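Local coordinates for protein EST1E (Clostridium proteoclasticum, PDB 2WTM) that hydrolyses ester bonds as a promiscuous feruloyl esterase, probably releasing ferulic acid from plant cell-wall esters in the rumen, at residues N14-P20 against V57-D63; I137-R142 against A176-E182; K190-I194 against A240-F244; H196-A202 against T222-H228. One frame throughout, in Å; residues are numbered along the deposited sequence.

Contact 1 (N14-P20 against V57-D63); sequences NAYLDMP and VATLRAD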
loop_
_atom_site.group_PDB
_atom_site.type_symbol
_atom_site.label_atom_id
_atom_site.label_comp_id
_atom_site.label_asym_id
_atom_site.label_seq_id
_atom_site.Cartn_x
_atom_site.Cartn_y
_atom_site.Cartn_z
ATOM N N ASN A 14 11.847 13.689 -7.371
ATOM C CA ASN A 14 13.135 14.393 -7.337
ATOM C C ASN A 14 14.168 13.539 -6.575
ATOM O O ASN A 14 13.904 13.116 -5.465
ATOM C CB ASN A 14 12.994 15.680 -6.625
ATOM C CG ASN A 14 14.303 16.502 -6.631
ATOM O OD1 ASN A 14 14.882 16.796 -7.707
ATOM N ND2 ASN A 14 14.766 16.872 -5.426
ATOM N N ALA A 15 15.358 13.436 -7.076
ATOM C CA ALA A 15 16.399 12.680 -6.360
ATOM C C ALA A 15 17.784 13.239 -6.608
ATOM O O ALA A 15 18.025 13.829 -7.674
ATOM C CB ALA A 15 16.339 11.286 -6.781
ATOM N N TYR A 16 18.682 12.989 -5.665
ATOM C CA TYR A 16 20.060 13.502 -5.750
ATOM C C TYR A 16 20.959 12.291 -5.696
ATOM O O TYR A 16 20.905 11.539 -4.707
ATOM C CB TYR A 16 20.407 14.435 -4.555
ATOM C CG TYR A 16 19.448 15.616 -4.437
ATOM C CD1 TYR A 16 19.648 16.780 -5.184
ATOM C CD2 TYR A 16 18.376 15.576 -3.590
ATOM C CE1 TYR A 16 18.786 17.851 -5.069
ATOM C CE2 TYR A 16 17.500 16.628 -3.475
ATOM C CZ TYR A 16 17.702 17.766 -4.228
ATOM O OH TYR A 16 16.869 18.845 -4.096
ATOM N N LEU A 17 21.811 12.106 -6.705
ATOM C CA LEU A 17 22.816 11.074 -6.681
ATOM C C LEU A 17 24.150 11.739 -6.356
ATOM O O LEU A 17 24.575 12.672 -7.082
ATOM C CB LEU A 17 22.884 10.394 -8.052
ATOM C CG LEU A 17 23.959 9.324 -8.226
ATOM C CD1 LEU A 17 23.872 8.162 -7.240
ATOM C CD2 LEU A 17 23.877 8.815 -9.696
ATOM N N ASP A 18 24.789 11.286 -5.285
ATOM C CA ASP A 18 26.119 11.790 -4.908
ATOM C C ASP A 18 27.071 10.661 -4.846
ATOM O O ASP A 18 26.822 9.620 -4.228
ATOM C CB ASP A 18 26.095 12.488 -3.578
ATOM C CG ASP A 18 25.386 13.809 -3.631
ATOM O OD1 ASP A 18 26.019 14.866 -3.963
ATOM O OD2 ASP A 18 24.168 13.803 -3.368
ATOM N N MET A 19 28.217 10.850 -5.525
ATOM C CA MET A 19 29.225 9.817 -5.635
ATOM C C MET A 19 30.371 10.052 -4.661
ATOM O O MET A 19 30.581 11.171 -4.232
ATOM C CB MET A 19 29.805 9.787 -7.043
ATOM C CG MET A 19 28.774 9.461 -8.142
ATOM S SD MET A 19 28.015 7.830 -8.073
ATOM C CE MET A 19 29.306 6.699 -8.171
ATOM N N PRO A 20 31.083 8.982 -4.295
ATOM C CA PRO A 20 32.301 9.218 -3.495
ATOM C C PRO A 20 33.264 10.041 -4.329
ATOM O O PRO A 20 33.189 9.991 -5.547
ATOM C CB PRO A 20 32.829 7.824 -3.228
ATOM C CG PRO A 20 31.708 6.941 -3.401
ATOM C CD PRO A 20 30.839 7.567 -4.472
ATOM N N VAL A 57 30.654 5.301 -0.255
ATOM C CA VAL A 57 29.256 4.867 -0.568
ATOM C C VAL A 57 28.560 5.995 -1.284
ATOM O O VAL A 57 28.387 7.089 -0.764
ATOM C CB VAL A 57 28.540 4.398 0.772
ATOM C CG1 VAL A 57 27.050 4.010 0.535
ATOM C CG2 VAL A 57 29.238 3.212 1.377
ATOM N N ALA A 58 28.122 5.682 -2.495
ATOM C CA ALA A 58 27.278 6.627 -3.241
ATOM C C ALA A 58 25.929 6.690 -2.505
ATOM O O ALA A 58 25.553 5.787 -1.777
ATOM C CB ALA A 58 27.089 6.153 -4.593
ATOM N N THR A 59 25.223 7.793 -2.713
ATOM C CA THR A 59 23.932 7.983 -2.041
ATOM C C THR A 59 22.907 8.436 -3.036
ATOM O O THR A 59 23.201 9.197 -3.983
ATOM C CB THR A 59 24.048 8.988 -0.900
ATOM O OG1 THR A 59 24.622 10.244 -1.382
ATOM C CG2 THR A 59 24.883 8.369 0.255
ATOM N N LEU A 60 21.659 8.009 -2.791
ATOM C CA LEU A 60 20.549 8.450 -3.617
ATOM C C LEU A 60 19.518 8.900 -2.633
ATOM O O LEU A 60 18.815 8.081 -1.995
ATOM C CB LEU A 60 20.045 7.351 -4.567
ATOM C CG LEU A 60 18.939 7.612 -5.605
ATOM C CD1 LEU A 60 19.393 8.743 -6.548
ATOM C CD2 LEU A 60 18.677 6.364 -6.334
ATOM N N ARG A 61 19.451 10.217 -2.442
ATOM C CA ARG A 61 18.448 10.852 -1.657
ATOM C C ARG A 61 17.219 11.077 -2.516
ATOM O O ARG A 61 17.321 11.687 -3.580
ATOM C CB ARG A 61 18.935 12.188 -1.061
ATOM C CG ARG A 61 20.079 12.129 -0.048
ATOM C CD ARG A 61 20.629 13.492 0.245
ATOM N NE ARG A 61 21.358 14.018 -0.914
ATOM C CZ ARG A 61 21.527 15.301 -1.151
ATOM N NH1 ARG A 61 20.951 16.168 -0.383
ATOM N NH2 ARG A 61 22.309 15.731 -2.153
ATOM N N ALA A 62 16.026 10.609 -2.099
ATOM C CA ALA A 62 14.818 10.770 -2.928
ATOM C C ALA A 62 13.744 11.473 -2.125
ATOM O O ALA A 62 13.472 11.082 -0.948
ATOM C CB ALA A 62 14.306 9.361 -3.326
ATOM N N ASP A 63 13.135 12.489 -2.713
ATOM C CA ASP A 63 12.002 13.176 -2.168
ATOM C C ASP A 63 10.753 12.299 -2.512
ATOM O O ASP A 63 10.524 11.913 -3.662
ATOM C CB ASP A 63 11.820 14.557 -2.792
ATOM C CG ASP A 63 12.848 15.556 -2.327
ATOM O OD1 ASP A 63 13.414 15.344 -1.231
ATOM O OD2 ASP A 63 13.000 16.583 -3.070
HETATM O O HOH W 1 22.754 11.902 -2.431
HETATM O O HOH W 2 14.982 18.385 -2.125
#
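R61 and D18 form a salt bridge across neighbouring antiparallel strands, 11-18 and 58-62, of the mixed sheet of an alpha/beta-hydrolase fold. NH2 of R61 reaches OD2 of D18 at 2.9 Å, on the syn side of the carboxylate and near the guanidinium plane. The bend at chi3 of R61 (-70°) folds the guanidinium back over Y16, whose CB lies 3.3 Å from NH2 over one face; ring and guanidinium planes are 27° apart. T59 shares this face with them, and a water bridges NE of R61 and OG1 of T59. Backbone pairing sets the register: Y16 with R61 and D18 with T59 are hydrogen-bonded pairs, and the strand axes run at 166°. On the other face L60 CD1 rests against A15 CB at 4.0 Å. Further out, helix 43-54 lies over the charged face, with Q49 touching D18, T59 and R61; N53 ND2 donates to T59 OG1, S40 O takes NH1 of R61, and K69 binds the Y16 hydroxyl. Just past the end of strand 58-62, D63 N bonds to N14 O at 2.9 Å; S40 OG holds D63 OD1, and N14 ND2 meets D63 OD2 at 3.0 Å from above the carboxylate plane.

Contact 2 (I137-R142 against A176-E182); sequences IPEIAR and AQTIRVE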
loop_
_atom_site.group_PDB
_atom_site.type_symbol
_atom_site.label_atom_id
_atom_site.label_comp_id
_atom_site.label_asym_id
_atom_site.label_seq_id
_atom_site.Cartn_x
_atom_site.Cartn_y
_atom_site.Cartn_z
ATOM N N ILE A 137 3.776 4.621 14.048
ATOM C CA ILE A 137 2.654 5.298 13.372
ATOM C C ILE A 137 1.466 4.341 13.162
ATOM O O ILE A 137 0.345 4.731 13.420
ATOM C CB ILE A 137 3.112 6.033 12.093
ATOM C CG1 ILE A 137 3.743 7.381 12.515
ATOM C CG2 ILE A 137 1.931 6.224 11.145
ATOM C CD1 ILE A 137 4.360 8.121 11.394
ATOM N N PRO A 138 1.691 3.122 12.607
ATOM C CA PRO A 138 0.478 2.245 12.341
ATOM C C PRO A 138 -0.242 1.846 13.597
ATOM O O PRO A 138 -1.499 1.960 13.591
ATOM C CB PRO A 138 1.041 1.078 11.519
ATOM C CG PRO A 138 2.331 1.727 10.885
ATOM C CD PRO A 138 2.917 2.593 11.970
ATOM N N GLU A 139 0.475 1.455 14.614
ATOM C CA GLU A 139 -0.208 0.974 15.866
ATOM C C GLU A 139 -0.976 2.162 16.470
ATOM O O GLU A 139 -2.171 2.076 16.823
ATOM C CB GLU A 139 0.765 0.349 16.839
ATOM C CG GLU A 139 0.145 0.127 18.190
ATOM C CD GLU A 139 1.046 -0.571 19.213
ATOM O OE1 GLU A 139 2.152 -1.080 18.920
ATOM O OE2 GLU A 139 0.610 -0.566 20.379
ATOM N N ILE A 140 -0.334 3.322 16.510
ATOM C CA ILE A 140 -0.943 4.479 17.132
ATOM C C ILE A 140 -2.111 4.977 16.311
ATOM O O ILE A 140 -3.110 5.372 16.863
ATOM C CB ILE A 140 0.106 5.530 17.446
ATOM C CG1 ILE A 140 1.135 5.017 18.452
ATOM C CG2 ILE A 140 -0.482 6.841 17.891
ATOM C CD1 ILE A 140 0.542 4.424 19.695
ATOM N N ALA A 141 -2.056 4.857 14.975
ATOM C CA ALA A 141 -3.171 5.190 14.127
ATOM C C ALA A 141 -4.390 4.309 14.420
ATOM O O ALA A 141 -5.545 4.776 14.375
ATOM C CB ALA A 141 -2.787 5.112 12.663
ATOM N N ARG A 142 -4.110 3.064 14.720
ATOM C CA ARG A 142 -5.157 2.104 15.097
ATOM C C ARG A 142 -5.854 2.485 16.390
ATOM O O ARG A 142 -7.085 2.166 16.546
ATOM C CB ARG A 142 -4.633 0.656 15.137
ATOM C CG ARG A 142 -4.347 0.083 13.744
ATOM C CD ARG A 142 -4.022 -1.369 13.777
ATOM N NE ARG A 142 -2.689 -1.668 14.295
ATOM C CZ ARG A 142 -1.573 -1.670 13.579
ATOM N NH1 ARG A 142 -1.619 -1.438 12.305
ATOM N NH2 ARG A 142 -0.408 -2.021 14.169
ATOM N N ALA A 176 -2.415 3.732 6.964
ATOM C CA ALA A 176 -1.485 3.445 8.045
ATOM C C ALA A 176 -1.999 2.338 8.956
ATOM O O ALA A 176 -1.243 1.486 9.455
ATOM C CB ALA A 176 -1.189 4.686 8.879
ATOM N N GLN A 177 -3.274 2.416 9.246
ATOM C CA GLN A 177 -3.850 1.438 10.124
ATOM C C GLN A 177 -3.660 -0.022 9.643
ATOM O O GLN A 177 -3.726 -0.972 10.464
ATOM C CB GLN A 177 -5.350 1.727 10.277
ATOM C CG GLN A 177 -5.726 2.913 11.157
ATOM C CD GLN A 177 -7.227 3.011 11.335
ATOM O OE1 GLN A 177 -7.990 2.480 10.555
ATOM N NE2 GLN A 177 -7.649 3.780 12.360
ATOM N N THR A 178 -3.474 -0.207 8.319
ATOM C CA THR A 178 -3.410 -1.578 7.765
ATOM C C THR A 178 -2.065 -2.241 8.012
ATOM O O THR A 178 -1.878 -3.437 7.814
ATOM C CB THR A 178 -3.711 -1.601 6.331
ATOM O OG1 THR A 178 -2.595 -1.113 5.557
ATOM C CG2 THR A 178 -5.042 -0.904 6.013
ATOM N N ILE A 179 -1.077 -1.456 8.332
ATOM C CA ILE A 179 0.329 -1.912 8.295
ATOM C C ILE A 179 0.716 -2.549 9.590
ATOM O O ILE A 179 0.692 -1.942 10.660
ATOM C CB ILE A 179 1.270 -0.759 7.960
ATOM C CG1 ILE A 179 1.012 -0.274 6.556
ATOM C CG2 ILE A 179 2.768 -1.167 7.995
ATOM C CD1 ILE A 179 1.634 0.992 6.174
ATOM N N ARG A 180 1.144 -3.822 9.499
ATOM C CA ARG A 180 1.660 -4.555 10.672
ATOM C C ARG A 180 3.198 -4.518 10.706
ATOM O O ARG A 180 3.835 -5.363 10.140
ATOM C CB ARG A 180 1.176 -5.989 10.598
ATOM C CG ARG A 180 -0.326 -6.125 10.317
ATOM C CD ARG A 180 -1.223 -5.315 11.178
ATOM N NE ARG A 180 -0.971 -5.566 12.587
ATOM C CZ ARG A 180 -1.860 -5.385 13.547
ATOM N NH1 ARG A 180 -3.112 -5.013 13.277
ATOM N NH2 ARG A 180 -1.486 -5.619 14.799
ATOM N N VAL A 181 3.740 -3.469 11.317
ATOM C CA VAL A 181 5.202 -3.246 11.305
ATOM C C VAL A 181 5.992 -4.456 11.730
ATOM O O VAL A 181 7.015 -4.792 11.165
ATOM C CB VAL A 181 5.583 -1.967 12.129
ATOM C CG1 VAL A 181 7.059 -1.734 12.114
ATOM C CG2 VAL A 181 4.869 -0.756 11.548
ATOM N N GLU A 182 5.479 -5.110 12.764
ATOM C CA GLU A 182 6.181 -6.253 13.334
ATOM C C GLU A 182 6.449 -7.365 12.340
ATOM O O GLU A 182 7.487 -8.076 12.446
ATOM C CB GLU A 182 5.369 -6.773 14.522
ATOM C CG GLU A 182 5.337 -5.920 15.764
ATOM C CD GLU A 182 4.410 -4.673 15.701
ATOM O OE1 GLU A 182 3.546 -4.554 14.751
ATOM O OE2 GLU A 182 4.539 -3.823 16.632
HETATM O O HOH W 3 3.622 -1.272 16.792
HETATM O O HOH W 4 2.423 -2.244 13.609
#
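Helix 137-143 and the turn leading into helix 181-187, both in the part of the chain inserted between strands 125-131 and 192-197, are joined here chiefly through R142. Its NH1 donates two hydrogen bonds to main-chain oxygens, to Q177 O at 2.8 Å and to I179 O at 2.9 Å. Both acceptors lie near the guanidinium plane, yet the nitrogen stands above each carbonyl plane. The R142 chain bends at chi3 (-74°), which brings its flat end across the turn. R180 stacks on one face of that guanidinium, centres 3.7 Å apart and planes 9° from parallel, while P138 O lies over the opposite face. Such like-charged stacking is probably eased by the carbonyl oxygens and by E182, which a water links to R142 NH2. The turn itself is a type I beta turn from A176 to I179. In an alpha/beta-hydrolase, an insertion at this point of the sheet commonly forms a lid or cap beside the active site. Beneath the arginines the packing is apolar: P138 CG meets V181 CG2 at 3.6 Å, and A141 CB meets A176 CB at 4.1 Å. L112 of helix 109-120 touches both P138 and V181. Q177 NE2 donates an almost straight bond (171°) to A141 O at 3.1 Å, and its OE1 accepts from R122 of the second subunit.

Contact 3 (K190-I194 against A240-F244); sequences KPVLI and AVKEF
The F244 ring presents one face to L193, whose CB stands 3.6 Å from the ring centroid and only 7° off the normal, a CH-pi contact placed almost exactly over the middle of the ring. At the rim the main chain of P191 comes in: its C atom lies at the edge, in the ring plane. P191 CB approaches obliquely, 3.9 Å from CZ of F244, and the V192 carbonyl carbon is 3.8 Å from the same CZ. The ring thus reaches past the L193 side chain to the backbone of P191 and V192. A chi1 of 170° swings the F244 ring away from its own main-chain nitrogen and out toward the strand, and the two side chains run alongside each other, one from the strand and one from the helix. L193 in turn sends CD2 back to the helix, 3.6 Å from F244 CB and 3.5 Å from A240 O. That oxygen already accepts the helical hydrogen bond from F244 N, one turn on. CD2 also lies 4.4 Å from both A240 CB and V241 CG2, so a single methyl group touches three helix residues. No hydrogen bond crosses between 190-194 and 240-244; the contact is van der Waals and CH-pi. The short axes run at 168°, nearly antiparallel, and approach to 9.8 Å, the spacing of a helix laid on a sheet in an alpha/beta-hydrolase fold. Within it, helix 234-249 covers strand 192-197, F244 also reaches A127 and I129 of strand 125-131, L193 touches V221 of strand 218-223, and V241 meets L52 of helix 43-54.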
loop_
_atom_site.group_PDB
_atom_site.type_symbol
_atom_site.label_atom_id
_atom_site.label_comp_id
_atom_site.label_asym_id
_atom_site.label_seq_id
_atom_site.Cartn_x
_atom_site.Cartn_y
_atom_site.Cartn_z
ATOM N N LYS A 190 18.857 -9.197 8.022
ATOM C CA LYS A 190 20.202 -8.674 7.709
ATOM C C LYS A 190 20.527 -7.562 8.723
ATOM O O LYS A 190 19.722 -7.226 9.558
ATOM C CB LYS A 190 20.330 -8.212 6.263
ATOM C CG LYS A 190 20.210 -9.326 5.255
ATOM C CD LYS A 190 20.273 -8.889 3.876
ATOM C CE LYS A 190 20.270 -10.009 2.849
ATOM N NZ LYS A 190 20.131 -9.407 1.445
ATOM N N PRO A 191 21.761 -7.040 8.708
ATOM C CA PRO A 191 22.120 -6.083 9.696
ATOM C C PRO A 191 21.322 -4.779 9.666
ATOM O O PRO A 191 21.112 -4.212 8.589
ATOM C CB PRO A 191 23.596 -5.771 9.400
ATOM C CG PRO A 191 24.051 -7.036 8.728
ATOM C CD PRO A 191 22.889 -7.359 7.830
ATOM N N VAL A 192 20.950 -4.355 10.864
ATOM C CA VAL A 192 20.239 -3.126 11.130
ATOM C C VAL A 192 20.938 -2.252 12.175
ATOM O O VAL A 192 21.411 -2.772 13.198
ATOM C CB VAL A 192 18.777 -3.446 11.599
ATOM C CG1 VAL A 192 18.014 -2.219 11.843
ATOM C CG2 VAL A 192 18.123 -4.337 10.619
ATOM N N LEU A 193 20.997 -0.928 11.897
ATOM C CA LEU A 193 21.410 0.053 12.897
ATOM C C LEU A 193 20.300 1.029 13.144
ATOM O O LEU A 193 19.928 1.798 12.235
ATOM C CB LEU A 193 22.635 0.845 12.472
ATOM C CG LEU A 193 23.066 2.015 13.339
ATOM C CD1 LEU A 193 23.732 1.518 14.622
ATOM C CD2 LEU A 193 24.087 2.922 12.614
ATOM N N ILE A 194 19.722 0.966 14.345
ATOM C CA ILE A 194 18.757 2.015 14.745
ATOM C C ILE A 194 19.468 3.027 15.580
ATOM O O ILE A 194 20.210 2.650 16.513
ATOM C CB ILE A 194 17.518 1.474 15.496
ATOM C CG1 ILE A 194 16.728 0.585 14.561
ATOM C CG2 ILE A 194 16.679 2.629 15.966
ATOM C CD1 ILE A 194 15.564 -0.084 15.295
ATOM N N ALA A 240 28.072 6.995 14.271
ATOM C CA ALA A 240 27.533 5.642 14.436
ATOM C C ALA A 240 27.239 4.994 13.066
ATOM O O ALA A 240 27.490 3.830 12.821
ATOM C CB ALA A 240 26.297 5.698 15.266
ATOM N N VAL A 241 26.700 5.812 12.170
ATOM C CA VAL A 241 26.431 5.400 10.785
ATOM C C VAL A 241 27.740 5.009 10.098
ATOM O O VAL A 241 27.844 3.979 9.475
ATOM C CB VAL A 241 25.728 6.549 10.015
ATOM C CG1 VAL A 241 25.720 6.320 8.507
ATOM C CG2 VAL A 241 24.289 6.756 10.561
ATOM N N LYS A 242 28.759 5.824 10.294
ATOM C CA LYS A 242 30.066 5.566 9.720
ATOM C C LYS A 242 30.675 4.254 10.174
ATOM O O LYS A 242 31.076 3.456 9.355
ATOM C CB LYS A 242 30.987 6.733 10.041
ATOM C CG LYS A 242 32.376 6.581 9.441
ATOM C CD LYS A 242 33.383 7.586 10.085
ATOM C CE LYS A 242 34.601 7.768 9.186
ATOM N NZ LYS A 242 35.644 8.711 9.777
ATOM N N GLU A 243 30.689 4.000 11.483
ATOM C CA GLU A 243 31.318 2.769 12.003
ATOM C C GLU A 243 30.568 1.491 11.568
ATOM O O GLU A 243 31.100 0.509 11.102
ATOM C CB GLU A 243 31.370 2.811 13.528
ATOM C CG GLU A 243 32.496 3.780 14.042
ATOM C CD GLU A 243 32.563 3.975 15.580
ATOM O OE1 GLU A 243 32.047 3.085 16.354
ATOM O OE2 GLU A 243 33.144 5.042 15.990
ATOM N N PHE A 244 29.129 1.687 11.549
ATOM C CA PHE A 244 28.360 0.541 11.148
ATOM C C PHE A 244 28.549 0.192 9.695
ATOM O O PHE A 244 28.641 -0.984 9.323
ATOM C CB PHE A 244 26.862 0.834 11.504
ATOM C CG PHE A 244 25.880 -0.153 10.932
ATOM C CD1 PHE A 244 25.639 -1.340 11.555
ATOM C CD2 PHE A 244 25.195 0.136 9.778
ATOM C CE1 PHE A 244 24.688 -2.231 11.035
ATOM C CE2 PHE A 244 24.276 -0.764 9.224
ATOM C CZ PHE A 244 24.023 -1.937 9.899
#

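Contact 4 (H196-A202 against T222-H228); sequences HGDQDEA and TIPGDTH. With PO4 (phosphate ion), chain E.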
loop_
_atom_site.group_PDB
_atom_site.type_symbol
_atom_site.label_atom_id
_atom_site.label_comp_id
_atom_site.label_asym_id
_atom_site.label_seq_id
_atom_site.Cartn_x
_atom_site.Cartn_y
_atom_site.Cartn_z
ATOM N N HIS A 196 18.627 6.665 17.859
ATOM C CA HIS A 196 17.528 7.403 18.402
ATOM C C HIS A 196 17.981 8.187 19.616
ATOM O O HIS A 196 18.730 7.645 20.433
ATOM C CB HIS A 196 16.423 6.395 18.826
ATOM C CG HIS A 196 15.025 6.917 18.795
ATOM N ND1 HIS A 196 14.005 6.274 18.113
ATOM C CD2 HIS A 196 14.466 7.994 19.361
ATOM C CE1 HIS A 196 12.891 6.945 18.264
ATOM N NE2 HIS A 196 13.137 8.012 19.005
ATOM N N GLY A 197 17.570 9.456 19.659
ATOM C CA GLY A 197 17.840 10.391 20.792
ATOM C C GLY A 197 16.893 10.080 21.926
ATOM O O GLY A 197 15.685 10.025 21.708
ATOM N N ASP A 198 17.413 9.994 23.140
ATOM C CA ASP A 198 16.547 9.636 24.267
ATOM C C ASP A 198 15.679 10.786 24.814
ATOM O O ASP A 198 14.889 10.547 25.724
ATOM C CB ASP A 198 17.320 8.893 25.371
ATOM C CG ASP A 198 18.322 9.755 26.101
ATOM O OD1 ASP A 198 18.251 10.995 26.070
ATOM O OD2 ASP A 198 19.218 9.095 26.649
ATOM N N GLN A 199 15.784 11.985 24.284
ATOM C CA GLN A 199 14.861 13.048 24.553
ATOM C C GLN A 199 14.056 13.428 23.297
ATOM O O GLN A 199 13.720 14.585 23.085
ATOM C CB GLN A 199 15.628 14.247 25.108
ATOM C CG GLN A 199 16.232 13.978 26.482
ATOM C CD GLN A 199 15.183 13.922 27.605
ATOM O OE1 GLN A 199 14.052 14.379 27.422
ATOM N NE2 GLN A 199 15.558 13.395 28.758
ATOM N N ASP A 200 13.745 12.433 22.457
ATOM C CA ASP A 200 13.002 12.664 21.230
ATOM C C ASP A 200 11.573 13.025 21.598
ATOM O O ASP A 200 10.870 12.257 22.217
ATOM C CB ASP A 200 13.073 11.411 20.326
ATOM C CG ASP A 200 12.505 11.615 18.921
ATOM O OD1 ASP A 200 11.463 12.246 18.741
ATOM O OD2 ASP A 200 13.144 11.104 17.983
ATOM N N GLU A 201 11.194 14.229 21.219
ATOM C CA GLU A 201 9.908 14.820 21.535
ATOM C C GLU A 201 8.808 14.394 20.572
ATOM O O GLU A 201 7.661 14.823 20.716
ATOM C CB GLU A 201 10.071 16.370 21.439
ATOM C CG GLU A 201 10.348 17.045 19.981
ATOM C CD GLU A 201 11.791 16.942 19.425
ATOM O OE1 GLU A 201 12.590 16.128 19.900
ATOM O OE2 GLU A 201 12.090 17.660 18.441
ATOM N N ALA A 202 9.187 13.688 19.514
ATOM C CA ALA A 202 8.272 13.475 18.386
ATOM C C ALA A 202 7.857 12.044 18.302
ATOM O O ALA A 202 6.684 11.763 18.032
ATOM C CB ALA A 202 8.938 13.915 17.103
ATOM N N THR A 222 21.964 4.867 21.082
ATOM C CA THR A 222 21.195 5.849 21.753
ATOM C C THR A 222 21.997 7.126 21.753
ATOM O O THR A 222 23.218 7.082 22.016
ATOM C CB THR A 222 20.886 5.414 23.198
ATOM O OG1 THR A 222 20.113 4.216 23.115
ATOM C CG2 THR A 222 20.110 6.489 23.951
ATOM N N ILE A 223 21.356 8.233 21.398
ATOM C CA ILE A 223 22.055 9.527 21.510
ATOM C C ILE A 223 21.583 10.191 22.828
ATOM O O ILE A 223 20.465 10.710 22.920
ATOM C CB ILE A 223 21.827 10.458 20.305
ATOM C CG1 ILE A 223 21.885 9.703 18.952
ATOM C CG2 ILE A 223 22.796 11.606 20.324
ATOM C CD1 ILE A 223 23.254 9.152 18.599
ATOM N N PRO A 224 22.462 10.233 23.836
ATOM C CA PRO A 224 21.954 10.759 25.114
ATOM C C PRO A 224 21.572 12.221 25.063
ATOM O O PRO A 224 22.349 13.044 24.574
ATOM C CB PRO A 224 23.118 10.508 26.080
ATOM C CG PRO A 224 23.944 9.550 25.442
ATOM C CD PRO A 224 23.843 9.789 23.945
ATOM N N GLY A 225 20.356 12.509 25.546
ATOM C CA GLY A 225 19.877 13.837 25.688
ATOM C C GLY A 225 19.369 14.516 24.455
ATOM O O GLY A 225 18.867 15.636 24.509
ATOM N N ASP A 226 19.417 13.794 23.325
ATOM C CA ASP A 226 19.203 14.441 22.037
ATOM C C ASP A 226 17.760 14.335 21.512
ATOM O O ASP A 226 16.968 13.501 21.983
ATOM C CB ASP A 226 20.190 13.956 21.024
ATOM C CG ASP A 226 20.623 15.057 20.074
ATOM O OD1 ASP A 226 19.996 16.144 20.050
ATOM O OD2 ASP A 226 21.562 14.789 19.337
ATOM N N THR A 227 17.477 15.222 20.570
ATOM C CA THR A 227 16.159 15.504 20.075
ATOM C C THR A 227 15.875 14.651 18.806
ATOM O O THR A 227 16.680 13.846 18.334
ATOM C CB THR A 227 16.049 16.997 19.764
ATOM O OG1 THR A 227 16.912 17.340 18.677
ATOM C CG2 THR A 227 16.497 17.832 21.004
ATOM N N HIS A 228 14.693 14.854 18.308
ATOM C CA HIS A 228 14.234 14.099 17.124
ATOM C C HIS A 228 15.152 14.240 15.922
ATOM O O HIS A 228 15.346 13.265 15.198
ATOM C CB HIS A 228 12.831 14.556 16.766
ATOM C CG HIS A 228 12.165 13.721 15.718
ATOM N ND1 HIS A 228 12.115 12.347 15.769
ATOM C CD2 HIS A 228 11.517 14.087 14.576
ATOM C CE1 HIS A 228 11.481 11.896 14.692
ATOM N NE2 HIS A 228 11.120 12.927 13.953
HETATM P P PO4 E . 8.985 13.309 10.718
HETATM O O1 PO4 E . 10.246 13.998 10.207
HETATM O O2 PO4 E . 7.973 14.426 10.603
HETATM O O3 PO4 E . 9.101 13.043 12.213
HETATM O O4 PO4 E . 8.613 11.983 9.996
HETATM O O HOH W 5 15.880 11.218 17.996
HETATM O O HOH W 6 14.535 18.081 16.966
#
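H228 and D200 meet in the close-fitting half of this contact: ND1 donates to OD2 at 2.7 Å, with the carboxylate oxygen 3° from the ring plane and approached on its syn side. A chi1 of -171° turns the D200 carboxylate toward the ring, and its OD1 accepts from A202 N, an Asx turn that steadies it. G197 is buried, its CA 3.4 Å from D226 O; a water joins its N to D200 OD2 and T227 O. Here too, parallel strands 192-197 and 218-223 pair through H196 O and I223 N.

The other half is more open. E201 and A202 lie on the solvent side although they touch H228: A202 CB covers one ring face, 3.6 Å from the centroid, and E201 OE1 takes the H228 backbone N at 2.9 Å. Q199 is exposed, though its N still bonds to D226 O. G225 N, in the type II turn from I223 to D226, donates to D198 OD1 at 2.6 Å. A phosphate ion, probably from the crystallisation liquor, bridges H228 NE2 and S108. With S108 on an apparent nucleophile elbow, S108, H228 and D200 probably form the Ser-His-Asp triad of an alpha/beta-hydrolase.

From the N terminus, contact 1 comes first: 57-63 returns beside 14-20, closing a loop that includes strand 27-33 and helix 43-54. Contact 2 follows in series, joining 137-142 to 176-182 around the insertion beyond strand 125-131; its centre lies about 29 Å from that of contact 1, on the opposite side of the chain's centre. Helix 181-187 then leads into strand 192-197, which serves contacts 3 and 4. Contact 3 closes the longer loop, from 190-194 to 240-244, and the loop of contact 4 falls wholly within it. Contacts 1, 3 and 4 all reach the main sheet, whereas contact 2 belongs to the insertion beside it.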